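Local coordinates for S locus protein 11 (Brassica campestris, PDB 6KYW), which is a secreted, cysteine-rich pollen protein of the defensin-like family that probably acts as the male recognition signal in Brassica self-incompatibility, at residues 4-9 against 39-44. Sequence-based numbering, arbitrary orientation.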
ATOM      1  N   ARG C   4     -18.056   9.236  12.349  1.00 50.04           N
ATOM      2  CA  ARG C   4     -16.875  10.012  12.676  1.00 48.31           C
ATOM      3  C   ARG C   4     -15.646   9.123  12.678  1.00 50.16           C
ATOM      4  O   ARG C   4     -15.688   7.977  13.136  1.00 50.67           O
ATOM      5  CB  ARG C   4     -17.040  10.674  14.040  1.00 56.42           C
ATOM      6  CG  ARG C   4     -18.217  11.617  14.111  1.00 60.93           C
ATOM      7  CD  ARG C   4     -18.050  12.605  15.238  1.00 66.55           C
ATOM      8  NE  ARG C   4     -19.282  13.352  15.461  1.00 80.17           N
ATOM      9  CZ  ARG C   4     -19.778  13.627  16.663  1.00 82.08           C
ATOM     10  NH1 ARG C   4     -19.146  13.212  17.760  1.00 68.74           N
ATOM     11  NH2 ARG C   4     -20.906  14.316  16.770  1.00 75.41           N
ATOM     12  N   GLY C   5     -14.557   9.663  12.150  1.00 48.61           N
ATOM     13  CA  GLY C   5     -13.285   8.975  12.148  1.00 47.09           C
ATOM     14  C   GLY C   5     -12.292   9.714  11.279  1.00 46.90           C
ATOM     15  O   GLY C   5     -12.628  10.692  10.606  1.00 44.62           O
ATOM     16  N   PHE C   6     -11.058   9.227  11.300  1.00 45.58           N
ATOM     17  CA  PHE C   6     -10.018   9.796  10.454  1.00 43.84           C
ATOM     18  C   PHE C   6      -8.999   8.714  10.143  1.00 40.93           C
ATOM     19  O   PHE C   6      -9.010   7.632  10.737  1.00 40.68           O
ATOM     20  CB  PHE C   6      -9.348  10.988  11.131  1.00 42.45           C
ATOM     21  CG  PHE C   6      -8.814  10.676  12.495  1.00 48.71           C
ATOM     22  CD1 PHE C   6      -7.543  10.140  12.653  1.00 48.20           C
ATOM     23  CD2 PHE C   6      -9.591  10.886  13.624  1.00 49.46           C
ATOM     24  CE1 PHE C   6      -7.047   9.843  13.924  1.00 59.29           C
ATOM     25  CE2 PHE C   6      -9.101  10.598  14.889  1.00 60.78           C
ATOM     26  CZ  PHE C   6      -7.821  10.079  15.042  1.00 55.28           C
ATOM     27  N   ARG C   7      -8.095   9.036   9.222  1.00 36.82           N
ATOM     28  CA  ARG C   7      -7.023   8.142   8.813  1.00 33.43           C
ATOM     29  C   ARG C   7      -5.700   8.893   8.848  1.00 31.97           C
ATOM     30  O   ARG C   7      -5.655  10.105   8.623  1.00 34.10           O
ATOM     31  CB  ARG C   7      -7.276   7.576   7.422  1.00 33.47           C
ATOM     32  CG  ARG C   7      -6.260   6.536   6.981  1.00 34.81           C
ATOM     33  CD  ARG C   7      -6.619   6.005   5.635  1.00 32.88           C
ATOM     34  NE  ARG C   7      -7.907   5.334   5.695  1.00 39.44           N
ATOM     35  CZ  ARG C   7      -8.121   4.172   6.309  1.00 37.32           C
ATOM     36  NH1 ARG C   7      -7.130   3.528   6.899  1.00 35.80           N
ATOM     37  NH2 ARG C   7      -9.332   3.647   6.324  1.00 38.20           N
ATOM     38  N   LYS C   8      -4.625   8.160   9.137  1.00 39.30           N
ATOM     39  CA  LYS C   8      -3.287   8.728   9.276  1.00 42.24           C
ATOM     40  C   LYS C   8      -2.227   7.792   8.702  1.00 40.29           C
ATOM     41  O   LYS C   8      -2.413   6.571   8.605  1.00 36.26           O
ATOM     42  CB  LYS C   8      -2.939   8.991  10.743  1.00 38.23           C
ATOM     43  CG  LYS C   8      -3.415  10.284  11.298  1.00 42.65           C
ATOM     44  CD  LYS C   8      -2.916  10.398  12.728  1.00 46.01           C
ATOM     45  CE  LYS C   8      -3.586  11.540  13.473  1.00 52.07           C
ATOM     46  NZ  LYS C   8      -3.216  11.526  14.914  1.00 59.97           N
ATOM     47  N   LEU C   9      -1.086   8.383   8.362  1.00 39.23           N
ATOM     48  CA  LEU C   9       0.100   7.598   8.034  1.00 35.65           C
ATOM     49  C   LEU C   9       0.636   6.881   9.268  1.00 41.56           C
ATOM     50  O   LEU C   9       0.659   7.434  10.368  1.00 44.96           O
ATOM     51  CB  LEU C   9       1.203   8.490   7.490  1.00 36.74           C
ATOM     52  CG  LEU C   9       1.520   8.398   6.009  1.00 43.58           C
ATOM     53  CD1 LEU C   9       0.290   8.689   5.193  1.00 53.98           C
ATOM     54  CD2 LEU C   9       2.629   9.413   5.741  1.00 31.74           C
ATOM     55  N   HIS C  39      -3.381   3.909   9.334  1.00 38.83           N
ATOM     56  CA  HIS C  39      -4.316   3.433  10.351  1.00 42.47           C
ATOM     57  C   HIS C  39      -5.507   4.391  10.435  1.00 46.54           C
ATOM     58  O   HIS C  39      -5.450   5.535   9.961  1.00 39.84           O
ATOM     59  CB  HIS C  39      -3.634   3.298  11.719  1.00 39.39           C
ATOM     60  CG  HIS C  39      -3.192   4.601  12.310  1.00 41.13           C
ATOM     61  ND1 HIS C  39      -2.025   5.233  11.937  1.00 44.12           N
ATOM     62  CD2 HIS C  39      -3.760   5.390  13.252  1.00 41.07           C
ATOM     63  CE1 HIS C  39      -1.899   6.360  12.616  1.00 43.23           C
ATOM     64  NE2 HIS C  39      -2.935   6.474  13.426  1.00 41.22           N
ATOM     65  N   SER C  40      -6.602   3.917  11.041  1.00 41.86           N
ATOM     66  CA  SER C  40      -7.798   4.735  11.207  1.00 41.63           C
ATOM     67  C   SER C  40      -8.376   4.631  12.615  1.00 44.83           C
ATOM     68  O   SER C  40      -8.272   3.597  13.284  1.00 43.58           O
ATOM     69  CB  SER C  40      -8.886   4.355  10.190  1.00 40.34           C
ATOM     70  OG  SER C  40      -9.315   3.011  10.360  1.00 41.38           O
ATOM     71  N   CYS C  41      -9.003   5.724  13.048  1.00 46.42           N
ATOM     72  CA  CYS C  41      -9.835   5.766  14.252  1.00 48.61           C
ATOM     73  C   CYS C  41     -11.307   5.698  13.847  1.00 46.35           C
ATOM     74  O   CYS C  41     -11.795   6.568  13.121  1.00 45.54           O
ATOM     75  CB  CYS C  41      -9.560   7.043  15.043  1.00 48.37           C
ATOM     76  SG  CYS C  41      -8.124   6.941  16.155  1.00 58.75           S
ATOM     77  N   ASP C  42     -12.009   4.662  14.288  1.00 43.58           N
ATOM     78  CA  ASP C  42     -13.425   4.521  13.963  1.00 46.10           C
ATOM     79  C   ASP C  42     -14.177   4.038  15.199  1.00 53.67           C
ATOM     80  O   ASP C  42     -13.590   3.519  16.150  1.00 49.70           O
ATOM     81  CB  ASP C  42     -13.667   3.541  12.807  1.00 44.58           C
ATOM     82  CG  ASP C  42     -12.744   3.794  11.632  1.00 51.03           C
ATOM     83  OD1 ASP C  42     -13.159   4.483  10.673  1.00 55.98           O
ATOM     84  OD2 ASP C  42     -11.590   3.310  11.674  1.00 54.64           O
ATOM     85  N   CYS C  43     -15.496   4.190  15.165  1.00 55.40           N
ATOM     86  CA  CYS C  43     -16.328   3.875  16.315  1.00 52.75           C
ATOM     87  C   CYS C  43     -17.404   2.890  15.908  1.00 49.70           C
ATOM     88  O   CYS C  43     -18.187   3.163  14.993  1.00 55.49           O
ATOM     89  CB  CYS C  43     -16.935   5.143  16.906  1.00 55.42           C
ATOM     90  SG  CYS C  43     -15.643   6.335  17.394  1.00 61.85           S
ATOM     91  N   LYS C  44     -17.437   1.758  16.596  1.00 46.07           N
ATOM     92  CA  LYS C  44     -18.466   0.739  16.450  1.00 53.15           C
ATOM     93  C   LYS C  44     -19.732   1.045  17.263  1.00 57.46           C
ATOM     94  O   LYS C  44     -20.774   0.433  17.022  1.00 53.43           O
ATOM     95  CB  LYS C  44     -17.854  -0.609  16.852  1.00 55.56           C
ATOM     96  CG  LYS C  44     -18.774  -1.785  16.969  1.00 67.40           C
ATOM     97  CD  LYS C  44     -18.065  -2.912  17.708  1.00 68.26           C
ATOM     98  CE  LYS C  44     -17.294  -2.386  18.925  1.00 68.01           C
ATOM     99  NZ  LYS C  44     -16.811  -3.505  19.793  1.00 72.36           N
TER
HETATM  100  O   HOH W   1     -16.832   5.767  13.386  1.00 52.77           O
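Phe6 turns its ring so that one face meets Cys41, its partner across two antiparallel strands, 5-9 and 38-43. Cys41 CB makes a CH-pi contact 3.8 Å from the Phe6 ring centroid, offset toward the rim, while SG comes in obliquely near CZ, a sulfur-aromatic contact. CG of Phe6 lies between the backbone N and the carbonyl carbon (chi1 54°), and Cys41 CB sits over one face of the ring. SG is disulfide-bonded to Cys20 at the end of helix 14-20, and Phe6 also touches Glu16 and Lys19 of that helix; an alanine in place of Phe6 would probably open a gap beside the helix and leave the Cys20-Cys41 disulfide without its aromatic neighbour. On the same face, the Lys8 and His39 side chains run alongside each other in the same direction, with Lys8 CB 3.4 Å from His39 CE1. Glu16 takes both a salt bridge from Lys8 NZ and a hydrogen bond from His39 NE2, while His39 ND1 pairs with Gly10 O, so both ring nitrogens are held and the imidazole's rotation is fixed. Lys8 N gives His39 O a bond of 2.9 Å, and His39 N returns one to Lys8 O; Cys41 N binds Phe6 O at 3.0 Å. On the other face, Ser40 CB sits over the Arg7 guanidinium, 3.8 Å from NH1, and Ser40 OG donates to Asp42 OD2 at 2.6 Å. Arg7 NE donates a hydrogen bond to the backbone of a chain of another protein. The chemistry therefore differs by face: aromatic, sulfur and Glu16-linked contacts join the sheet to the helix, whereas the polar Arg7-Ser40-Asp42 side is consistent with a recognition surface.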